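Local coordinates for flagellar protein FlgA (Thermotoga maritima, PDB 3FRN), which probably acts as a periplasmic chaperone in assembly of the P-ring of the flagellar basal body, at residues Lys141-Val147 / Arg164-Val170; Gly186-Arg191 / Asp202-Pro208. All coordinates share one frame; numbering follows the deposited sequence.

In the fold
Interactions 1 and 2 both belong to the SAF-like part of the chain and follow one another in sequence: the pairing of Lys141-Val147 with Arg164-Val170 is complete before Gly186-Arg191 meets Asp202-Pro208. Their centres are about 20 Å apart and their nearest atoms about 7 Å apart, so the two do not touch. Interaction 1 lies near the middle of the elongated chain, where strand 132-148 continues from the sheet it shares with strands 93-101 and 121-127 into a pairing with 163-169. Interaction 2, about 21 Å from the chain centre, is a two-stranded pairing at the surface, whose second segment runs on toward the C-terminal sheet that begins with strand 215-219.

Interaction 1: residues Lys141-Val147 / Arg164-Val170; sequences KERNVVV and RLEKRNV
Strands 142-147 and 164-169 form a twisted antiparallel ladder, their axes 4.2 Å apart at closest and their directions 141° apart, with Arg143-Arg168, Val145-Glu166 and Val147-Arg164 as hydrogen-bonded pairs. Val145 N gives a 2.6 Å bond to Glu166 O. On the face of Val145 and Val147, Glu166 CG lies anti to the carbonyl carbon (chi1 -74°), and its extended chain passes Val147 at about a right angle, with OE2 3.9 Å from Val147 CG1. The carboxylate links two arginines of its own strand: OE2 takes Arg164 NE at 2.7 Å through its anti lone pair, in the guanidinium plane, while OE1 meets Arg168 NH2. Val147 CG2 lies over one face of the Arg168 guanidinium, near its rim, and Val145 CG2 packs 3.6 Å from Arg168 CG. An alanine in place of Glu166 would probably leave both guanidinium groups without their shared carboxylate and free to turn away from Val147. On the opposite face, with Asn144 and Lys167, Leu165 CD2 rests on Asn144 CB at 3.7 Å. Val147 thus lies beneath the charged groups and Val145 beside the Arg168 methylenes, while two guanidinium groups share the one carboxylate, which probably favours an ionised Glu166.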
ATOM      1  N   LYS A 141      -2.691  -1.552   3.880  1.00 43.76           N
ATOM      2  CA  LYS A 141      -3.090  -2.405   2.769  1.00 39.92           C
ATOM      3  C   LYS A 141      -1.949  -3.377   2.506  1.00 41.81           C
ATOM      4  O   LYS A 141      -0.963  -3.042   1.837  1.00 39.11           O
ATOM      5  CB  LYS A 141      -3.420  -1.590   1.524  1.00 37.25           C
ATOM      6  CG  LYS A 141      -4.132  -2.391   0.444  1.00 34.83           C
ATOM      7  CD  LYS A 141      -4.563  -1.485  -0.691  1.00 30.59           C
ATOM      8  CE  LYS A 141      -5.703  -2.100  -1.475  1.00 43.11           C
ATOM      9  NZ  LYS A 141      -6.401  -1.079  -2.310  1.00 49.29           N
ATOM     10  N   GLU A 142      -2.083  -4.574   3.065  1.00 41.35           N
ATOM     11  CA  GLU A 142      -1.046  -5.589   2.981  1.00 40.32           C
ATOM     12  C   GLU A 142      -1.349  -6.500   1.804  1.00 40.52           C
ATOM     13  O   GLU A 142      -2.432  -7.067   1.725  1.00 35.27           O
ATOM     14  CB  GLU A 142      -0.984  -6.386   4.288  1.00 40.98           C
ATOM     15  CG  GLU A 142       0.395  -6.962   4.617  1.00 52.13           C
ATOM     16  CD  GLU A 142       1.353  -5.940   5.220  1.00 52.89           C
ATOM     17  OE1 GLU A 142       2.564  -6.251   5.307  1.00 61.70           O
ATOM     18  OE2 GLU A 142       0.903  -4.837   5.609  1.00 43.34           O
ATOM     19  N   ARG A 143      -0.393  -6.626   0.885  1.00 43.87           N
ATOM     20  CA  ARG A 143      -0.603  -7.400  -0.341  1.00 42.85           C
ATOM     21  C   ARG A 143       0.687  -8.067  -0.783  1.00 41.34           C
ATOM     22  O   ARG A 143       1.765  -7.693  -0.336  1.00 38.41           O
ATOM     23  CB  ARG A 143      -1.116  -6.489  -1.460  1.00 43.47           C
ATOM     24  CG  ARG A 143      -2.420  -6.950  -2.099  1.00 48.41           C
ATOM     25  CD  ARG A 143      -3.614  -6.547  -1.243  1.00 42.39           C
ATOM     26  NE  ARG A 143      -4.868  -7.163  -1.672  1.00 56.77           N
ATOM     27  CZ  ARG A 143      -5.241  -8.416  -1.403  1.00 57.36           C
ATOM     28  NH1 ARG A 143      -6.410  -8.861  -1.842  1.00 58.23           N
ATOM     29  NH2 ARG A 143      -4.456  -9.229  -0.707  1.00 58.06           N
ATOM     30  N   ASN A 144       0.572  -9.059  -1.658  1.00 42.11           N
ATOM     31  CA  ASN A 144       1.744  -9.679  -2.264  1.00 42.82           C
ATOM     32  C   ASN A 144       2.249  -8.875  -3.452  1.00 41.92           C
ATOM     33  O   ASN A 144       1.550  -8.720  -4.449  1.00 42.09           O
ATOM     34  CB  ASN A 144       1.452 -11.120  -2.675  1.00 43.74           C
ATOM     35  CG  ASN A 144       1.514 -12.080  -1.503  1.00 42.56           C
ATOM     36  OD1 ASN A 144       2.595 -12.502  -1.086  1.00 49.19           O
ATOM     37  ND2 ASN A 144       0.354 -12.436  -0.969  1.00 38.79           N
ATOM     38  N   VAL A 145       3.462  -8.347  -3.322  1.00 42.24           N
ATOM     39  CA  VAL A 145       4.067  -7.537  -4.376  1.00 40.63           C
ATOM     40  C   VAL A 145       5.296  -8.218  -4.990  1.00 36.52           C
ATOM     41  O   VAL A 145       5.853  -9.151  -4.419  1.00 31.28           O
ATOM     42  CB  VAL A 145       4.442  -6.116  -3.877  1.00 38.86           C
ATOM     43  CG1 VAL A 145       3.202  -5.351  -3.427  1.00 45.09           C
ATOM     44  CG2 VAL A 145       5.466  -6.193  -2.771  1.00 39.25           C
ATOM     45  N   VAL A 146       5.705  -7.735  -6.159  1.00 38.00           N
ATOM     46  CA  VAL A 146       6.837  -8.284  -6.890  1.00 37.50           C
ATOM     47  C   VAL A 146       8.146  -7.669  -6.389  1.00 38.11           C
ATOM     48  O   VAL A 146       8.332  -6.453  -6.433  1.00 33.15           O
ATOM     49  CB  VAL A 146       6.659  -8.070  -8.418  1.00 39.58           C
ATOM     50  CG1 VAL A 146       7.954  -8.311  -9.163  1.00 41.61           C
ATOM     51  CG2 VAL A 146       5.562  -8.979  -8.953  1.00 34.40           C
ATOM     52  N   VAL A 147       9.043  -8.526  -5.906  1.00 38.55           N
ATOM     53  CA  VAL A 147      10.311  -8.095  -5.320  1.00 40.25           C
ATOM     54  C   VAL A 147      11.468  -8.772  -6.063  1.00 40.08           C
ATOM     55  O   VAL A 147      11.357  -9.933  -6.459  1.00 38.34           O
ATOM     56  CB  VAL A 147      10.353  -8.416  -3.792  1.00 39.33           C
ATOM     57  CG1 VAL A 147      11.758  -8.268  -3.210  1.00 35.67           C
ATOM     58  CG2 VAL A 147       9.375  -7.527  -3.030  1.00 42.00           C
ATOM     59  N   ARG A 164      10.458 -12.496  -7.403  1.00 46.16           N
ATOM     60  CA  ARG A 164       9.611 -13.318  -6.558  1.00 46.68           C
ATOM     61  C   ARG A 164       8.486 -12.457  -5.989  1.00 44.68           C
ATOM     62  O   ARG A 164       8.458 -11.240  -6.181  1.00 45.97           O
ATOM     63  CB  ARG A 164      10.419 -13.969  -5.428  1.00 47.41           C
ATOM     64  CG  ARG A 164      10.978 -12.985  -4.417  1.00 50.43           C
ATOM     65  CD  ARG A 164      11.618 -13.677  -3.230  1.00 49.91           C
ATOM     66  NE  ARG A 164      12.361 -12.711  -2.425  1.00 60.89           N
ATOM     67  CZ  ARG A 164      13.660 -12.460  -2.560  1.00 63.25           C
ATOM     68  NH1 ARG A 164      14.378 -13.121  -3.457  1.00 66.07           N
ATOM     69  NH2 ARG A 164      14.245 -11.554  -1.789  1.00 63.68           N
ATOM     70  N   LEU A 165       7.564 -13.105  -5.289  1.00 41.38           N
ATOM     71  CA  LEU A 165       6.425 -12.443  -4.689  1.00 39.16           C
ATOM     72  C   LEU A 165       6.641 -12.371  -3.177  1.00 38.92           C
ATOM     73  O   LEU A 165       7.063 -13.350  -2.555  1.00 40.06           O
ATOM     74  CB  LEU A 165       5.160 -13.231  -5.021  1.00 36.39           C
ATOM     75  CG  LEU A 165       3.871 -12.489  -5.368  1.00 41.08           C
ATOM     76  CD1 LEU A 165       3.932 -11.862  -6.760  1.00 37.73           C
ATOM     77  CD2 LEU A 165       2.711 -13.459  -5.273  1.00 28.15           C
ATOM     78  N   GLU A 166       6.381 -11.203  -2.597  1.00 42.64           N
ATOM     79  CA  GLU A 166       6.501 -10.992  -1.150  1.00 43.84           C
ATOM     80  C   GLU A 166       5.350 -10.141  -0.632  1.00 44.28           C
ATOM     81  O   GLU A 166       4.894  -9.228  -1.323  1.00 45.49           O
ATOM     82  CB  GLU A 166       7.816 -10.291  -0.810  1.00 42.91           C
ATOM     83  CG  GLU A 166       9.060 -11.162  -0.920  1.00 48.69           C
ATOM     84  CD  GLU A 166      10.278 -10.510  -0.296  1.00 47.57           C
ATOM     85  OE1 GLU A 166      10.112  -9.496   0.416  1.00 51.24           O
ATOM     86  OE2 GLU A 166      11.401 -11.013  -0.510  1.00 49.05           O
ATOM     87  N   LYS A 167       4.893 -10.435   0.585  1.00 41.07           N
ATOM     88  CA  LYS A 167       3.853  -9.643   1.253  1.00 39.93           C
ATOM     89  C   LYS A 167       4.420  -8.307   1.747  1.00 39.29           C
ATOM     90  O   LYS A 167       5.444  -8.288   2.428  1.00 41.27           O
ATOM     91  CB  LYS A 167       3.249 -10.434   2.421  1.00 41.04           C
ATOM     92  CG  LYS A 167       1.911 -11.116   2.120  1.00 43.11           C
ATOM     93  CD  LYS A 167       0.758 -10.422   2.843  1.00 43.26           C
ATOM     94  CE  LYS A 167      -0.605 -11.049   2.516  1.00 47.45           C
ATOM     95  NZ  LYS A 167      -1.306 -10.394   1.357  1.00 31.35           N
ATOM     96  N   ARG A 168       3.770  -7.198   1.390  1.00 33.70           N
ATOM     97  CA  ARG A 168       4.214  -5.861   1.814  1.00 36.09           C
ATOM     98  C   ARG A 168       3.035  -4.916   2.078  1.00 36.58           C
ATOM     99  O   ARG A 168       1.941  -5.113   1.550  1.00 37.85           O
ATOM    100  CB  ARG A 168       5.116  -5.223   0.747  1.00 38.84           C
ATOM    101  CG  ARG A 168       6.529  -5.783   0.620  1.00 37.68           C
ATOM    102  CD  ARG A 168       7.492  -5.221   1.665  1.00 43.46           C
ATOM    103  NE  ARG A 168       8.847  -5.061   1.127  1.00 45.58           N
ATOM    104  CZ  ARG A 168       9.727  -6.049   0.986  1.00 48.26           C
ATOM    105  NH1 ARG A 168      10.929  -5.798   0.481  1.00 39.64           N
ATOM    106  NH2 ARG A 168       9.412  -7.286   1.345  1.00 48.13           N
ATOM    107  N   ASN A 169       3.271  -3.883   2.885  1.00 34.41           N
ATOM    108  CA  ASN A 169       2.301  -2.806   3.062  1.00 37.73           C
ATOM    109  C   ASN A 169       2.385  -1.831   1.893  1.00 36.81           C
ATOM    110  O   ASN A 169       3.347  -1.070   1.769  1.00 40.40           O
ATOM    111  CB  ASN A 169       2.521  -2.075   4.396  1.00 37.67           C
ATOM    112  CG  ASN A 169       1.424  -1.049   4.717  1.00 40.56           C
ATOM    113  OD1 ASN A 169       0.455  -0.862   3.963  1.00 35.50           O
ATOM    114  ND2 ASN A 169       1.579  -0.380   5.852  1.00 32.47           N
ATOM    115  N   VAL A 170       1.357  -1.862   1.053  1.00 36.65           N
ATOM    116  CA  VAL A 170       1.262  -1.025  -0.139  1.00 35.12           C
ATOM    117  C   VAL A 170       1.211   0.460   0.221  1.00 33.14           C
ATOM    118  O   VAL A 170       1.582   1.303  -0.582  1.00 33.85           O
ATOM    119  CB  VAL A 170       0.035  -1.439  -1.009  1.00 39.32           C
ATOM    120  CG1 VAL A 170      -0.114  -0.548  -2.251  1.00 42.38           C
ATOM    121  CG2 VAL A 170       0.142  -2.913  -1.407  1.00 42.40           C
TER

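Interaction 2: residues Gly186-Arg191 / Asp202-Pro208; sequences GKISRR and DMVKDPP
Ile188 and Lys205 form the hydrogen-bonded pair of a short antiparallel beta ladder in the SAF-like region, next to the non-hydrogen-bonded pair Ser189-Val204. The tight part is the backbone and the apolar groups beside it. Ile188 N gives a nearly straight 2.8 Å bond to Lys205 O, Lys205 N returns one to Ile188 O, and Arg190 N continues the series beyond the strand to Met203 O. On one face Val204 CG2 packs 3.9 Å from Lys187 CD. On the other, Ile188 reaches along the partner segment: CG1 is anti to the carbonyl carbon (chi1 -67°), and CD1 meets Pro208 CD at 3.7 Å, crossing that ring at about a right angle, and also Pro207 CA. Tyr238, reaching in from the C-terminal part of the chain, hydrogen-bonds Asp206 O.

The solvent side is held more loosely by long charged chains. Lys187 and Asp206 run side by side in the same direction, yet NZ stays 4.5 Å from OD2, beyond a salt bridge, and makes a weak hydrogen bond to Glu183 O instead. Lys205 CD lies over one face of the Arg190 guanidinium, the two exposed chains crossing at about a right angle, while Val204 O sits at the edge of that group, 3.7 Å from Arg190 NH2.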
ATOM      1  N   GLY A 186       8.911  -9.111 -19.288  1.00 41.50           N
ATOM      2  CA  GLY A 186       8.956  -8.482 -20.593  1.00 41.35           C
ATOM      3  C   GLY A 186       9.269  -7.003 -20.502  1.00 43.84           C
ATOM      4  O   GLY A 186       9.651  -6.389 -21.499  1.00 48.91           O
ATOM      5  N   LYS A 187       9.110  -6.429 -19.310  1.00 41.88           N
ATOM      6  CA  LYS A 187       9.400  -5.020 -19.091  1.00 36.87           C
ATOM      7  C   LYS A 187      10.899  -4.794 -19.056  1.00 38.11           C
ATOM      8  O   LYS A 187      11.666  -5.700 -18.745  1.00 39.40           O
ATOM      9  CB  LYS A 187       8.778  -4.513 -17.784  1.00 38.73           C
ATOM     10  CG  LYS A 187       7.253  -4.424 -17.778  1.00 42.95           C
ATOM     11  CD  LYS A 187       6.759  -3.063 -18.217  1.00 39.86           C
ATOM     12  CE  LYS A 187       5.232  -3.024 -18.282  1.00 45.03           C
ATOM     13  NZ  LYS A 187       4.590  -2.944 -16.936  1.00 46.52           N
ATOM     14  N   ILE A 188      11.296  -3.566 -19.361  1.00 37.40           N
ATOM     15  CA  ILE A 188      12.694  -3.176 -19.435  1.00 40.88           C
ATOM     16  C   ILE A 188      12.999  -2.227 -18.274  1.00 38.30           C
ATOM     17  O   ILE A 188      12.325  -1.220 -18.104  1.00 42.45           O
ATOM     18  CB  ILE A 188      12.993  -2.523 -20.821  1.00 38.04           C
ATOM     19  CG1 ILE A 188      12.861  -3.577 -21.925  1.00 41.67           C
ATOM     20  CG2 ILE A 188      14.375  -1.883 -20.860  1.00 35.53           C
ATOM     21  CD1 ILE A 188      12.801  -3.013 -23.312  1.00 47.51           C
ATOM     22  N   SER A 189      14.002  -2.567 -17.475  1.00 37.58           N
ATOM     23  CA  SER A 189      14.415  -1.742 -16.349  1.00 38.22           C
ATOM     24  C   SER A 189      14.960  -0.380 -16.785  1.00 38.88           C
ATOM     25  O   SER A 189      15.798  -0.292 -17.679  1.00 35.29           O
ATOM     26  CB  SER A 189      15.484  -2.465 -15.540  1.00 39.00           C
ATOM     27  OG  SER A 189      15.807  -1.721 -14.376  1.00 45.37           O
ATOM     28  N   ARG A 190      14.491   0.681 -16.137  1.00 40.29           N
ATOM     29  CA  ARG A 190      15.006   2.017 -16.410  1.00 38.52           C
ATOM     30  C   ARG A 190      16.228   2.292 -15.543  1.00 37.64           C
ATOM     31  O   ARG A 190      16.908   3.305 -15.717  1.00 39.91           O
ATOM     32  CB  ARG A 190      13.932   3.085 -16.164  1.00 38.05           C
ATOM     33  CG  ARG A 190      12.686   2.958 -17.042  1.00 43.44           C
ATOM     34  CD  ARG A 190      11.607   3.948 -16.632  1.00 41.25           C
ATOM     35  NE  ARG A 190      11.664   5.168 -17.430  1.00 60.13           N
ATOM     36  CZ  ARG A 190      10.720   5.548 -18.288  1.00 69.57           C
ATOM     37  NH1 ARG A 190      10.863   6.673 -18.975  1.00 70.77           N
ATOM     38  NH2 ARG A 190       9.627   4.814 -18.457  1.00 70.72           N
ATOM     39  N   ARG A 191      16.502   1.399 -14.596  1.00 36.79           N
ATOM     40  CA  ARG A 191      17.598   1.624 -13.651  1.00 40.18           C
ATOM     41  C   ARG A 191      18.364   0.391 -13.166  1.00 42.74           C
ATOM     42  O   ARG A 191      17.951  -0.761 -13.371  1.00 41.35           O
ATOM     43  CB  ARG A 191      17.148   2.478 -12.448  1.00 38.74           C
ATOM     44  CG  ARG A 191      15.711   2.321 -12.015  1.00 43.48           C
ATOM     45  CD  ARG A 191      15.318   3.473 -11.103  1.00 57.24           C
ATOM     46  NE  ARG A 191      15.573   4.764 -11.740  1.00 65.59           N
ATOM     47  CZ  ARG A 191      14.678   5.445 -12.452  1.00 74.57           C
ATOM     48  NH1 ARG A 191      13.447   4.974 -12.621  1.00 74.43           N
ATOM     49  NH2 ARG A 191      15.013   6.608 -12.995  1.00 70.94           N
ATOM     50  N   ASP A 202       7.215   3.045 -11.994  1.00 40.65           N
ATOM     51  CA  ASP A 202       8.101   4.134 -12.410  0.50 41.53           C
ATOM     52  C   ASP A 202       9.543   3.696 -12.665  1.00 42.51           C
ATOM     53  O   ASP A 202      10.378   4.503 -13.068  1.00 46.32           O
ATOM     54  CB  ASP A 202       8.077   5.257 -11.369  0.50 45.35           C
ATOM     55  CG  ASP A 202       8.271   4.746  -9.951  0.50 49.45           C
ATOM     56  OD1 ASP A 202       7.297   4.231  -9.355  0.50 46.22           O
ATOM     57  OD2 ASP A 202       9.397   4.872  -9.428  0.50 52.68           O
ATOM     58  N   MET A 203       9.840   2.419 -12.436  1.00 40.15           N
ATOM     59  CA  MET A 203      11.210   1.923 -12.574  1.00 41.45           C
ATOM     60  C   MET A 203      11.424   1.126 -13.846  1.00 43.55           C
ATOM     61  O   MET A 203      12.557   0.786 -14.206  1.00 41.86           O
ATOM     62  CB  MET A 203      11.572   1.064 -11.370  1.00 43.44           C
ATOM     63  CG  MET A 203      11.370   1.783 -10.061  1.00 43.26           C
ATOM     64  SD  MET A 203      12.313   1.076  -8.726  1.00 44.16           S
ATOM     65  CE  MET A 203      11.514  -0.466  -8.525  1.00 17.70           C
ATOM     66  N   VAL A 204      10.322   0.827 -14.520  1.00 39.44           N
ATOM     67  CA  VAL A 204      10.348  -0.035 -15.681  1.00 36.61           C
ATOM     68  C   VAL A 204       9.647   0.655 -16.837  1.00 38.41           C
ATOM     69  O   VAL A 204       8.912   1.621 -16.644  1.00 34.85           O
ATOM     70  CB  VAL A 204       9.675  -1.410 -15.387  1.00 37.11           C
ATOM     71  CG1 VAL A 204      10.404  -2.152 -14.280  1.00 31.84           C
ATOM     72  CG2 VAL A 204       8.203  -1.246 -15.040  1.00 33.46           C
ATOM     73  N   LYS A 205       9.897   0.173 -18.046  1.00 38.36           N
ATOM     74  CA  LYS A 205       9.152   0.645 -19.199  1.00 37.18           C
ATOM     75  C   LYS A 205       8.814  -0.531 -20.074  1.00 35.02           C
ATOM     76  O   LYS A 205       9.456  -1.577 -19.993  1.00 37.99           O
ATOM     77  CB  LYS A 205       9.929   1.711 -19.979  1.00 37.05           C
ATOM     78  CG  LYS A 205      11.225   1.255 -20.604  1.00 35.66           C
ATOM     79  CD  LYS A 205      11.837   2.383 -21.404  1.00 39.09           C
ATOM     80  CE  LYS A 205      13.237   2.031 -21.854  1.00 43.23           C
ATOM     81  NZ  LYS A 205      14.066   3.257 -22.031  1.00 52.13           N
ATOM     82  N   ASP A 206       7.793  -0.355 -20.901  1.00 35.45           N
ATOM     83  CA  ASP A 206       7.361  -1.385 -21.826  1.00 37.13           C
ATOM     84  C   ASP A 206       8.408  -1.631 -22.913  1.00 38.25           C
ATOM     85  O   ASP A 206       9.195  -0.735 -23.230  1.00 41.44           O
ATOM     86  CB  ASP A 206       6.016  -0.988 -22.434  1.00 40.87           C
ATOM     87  CG  ASP A 206       4.866  -1.126 -21.448  1.00 47.46           C
ATOM     88  OD1 ASP A 206       4.093  -2.100 -21.573  1.00 51.70           O
ATOM     89  OD2 ASP A 206       4.737  -0.270 -20.543  1.00 57.47           O
ATOM     90  N   PRO A 207       8.451  -2.860 -23.464  1.00 39.07           N
ATOM     91  CA  PRO A 207       9.298  -3.128 -24.633  1.00 37.73           C
ATOM     92  C   PRO A 207       8.850  -2.315 -25.852  1.00 37.24           C
ATOM     93  O   PRO A 207       7.651  -2.065 -26.013  1.00 35.73           O
ATOM     94  CB  PRO A 207       9.091  -4.627 -24.880  1.00 41.60           C
ATOM     95  CG  PRO A 207       7.786  -4.952 -24.224  1.00 42.53           C
ATOM     96  CD  PRO A 207       7.734  -4.068 -23.019  1.00 37.48           C
ATOM     97  N   PRO A 208       9.806  -1.869 -26.688  1.00 35.89           N
ATOM     98  CA  PRO A 208       9.491  -1.044 -27.867  1.00 41.34           C
ATOM     99  C   PRO A 208       8.796  -1.853 -28.944  1.00 48.43           C
ATOM    100  O   PRO A 208       9.010  -3.057 -29.029  1.00 40.56           O
ATOM    101  CB  PRO A 208      10.866  -0.575 -28.358  1.00 44.89           C
ATOM    102  CG  PRO A 208      11.819  -0.874 -27.247  1.00 47.57           C
ATOM    103  CD  PRO A 208      11.255  -2.078 -26.553  1.00 42.43           C
TER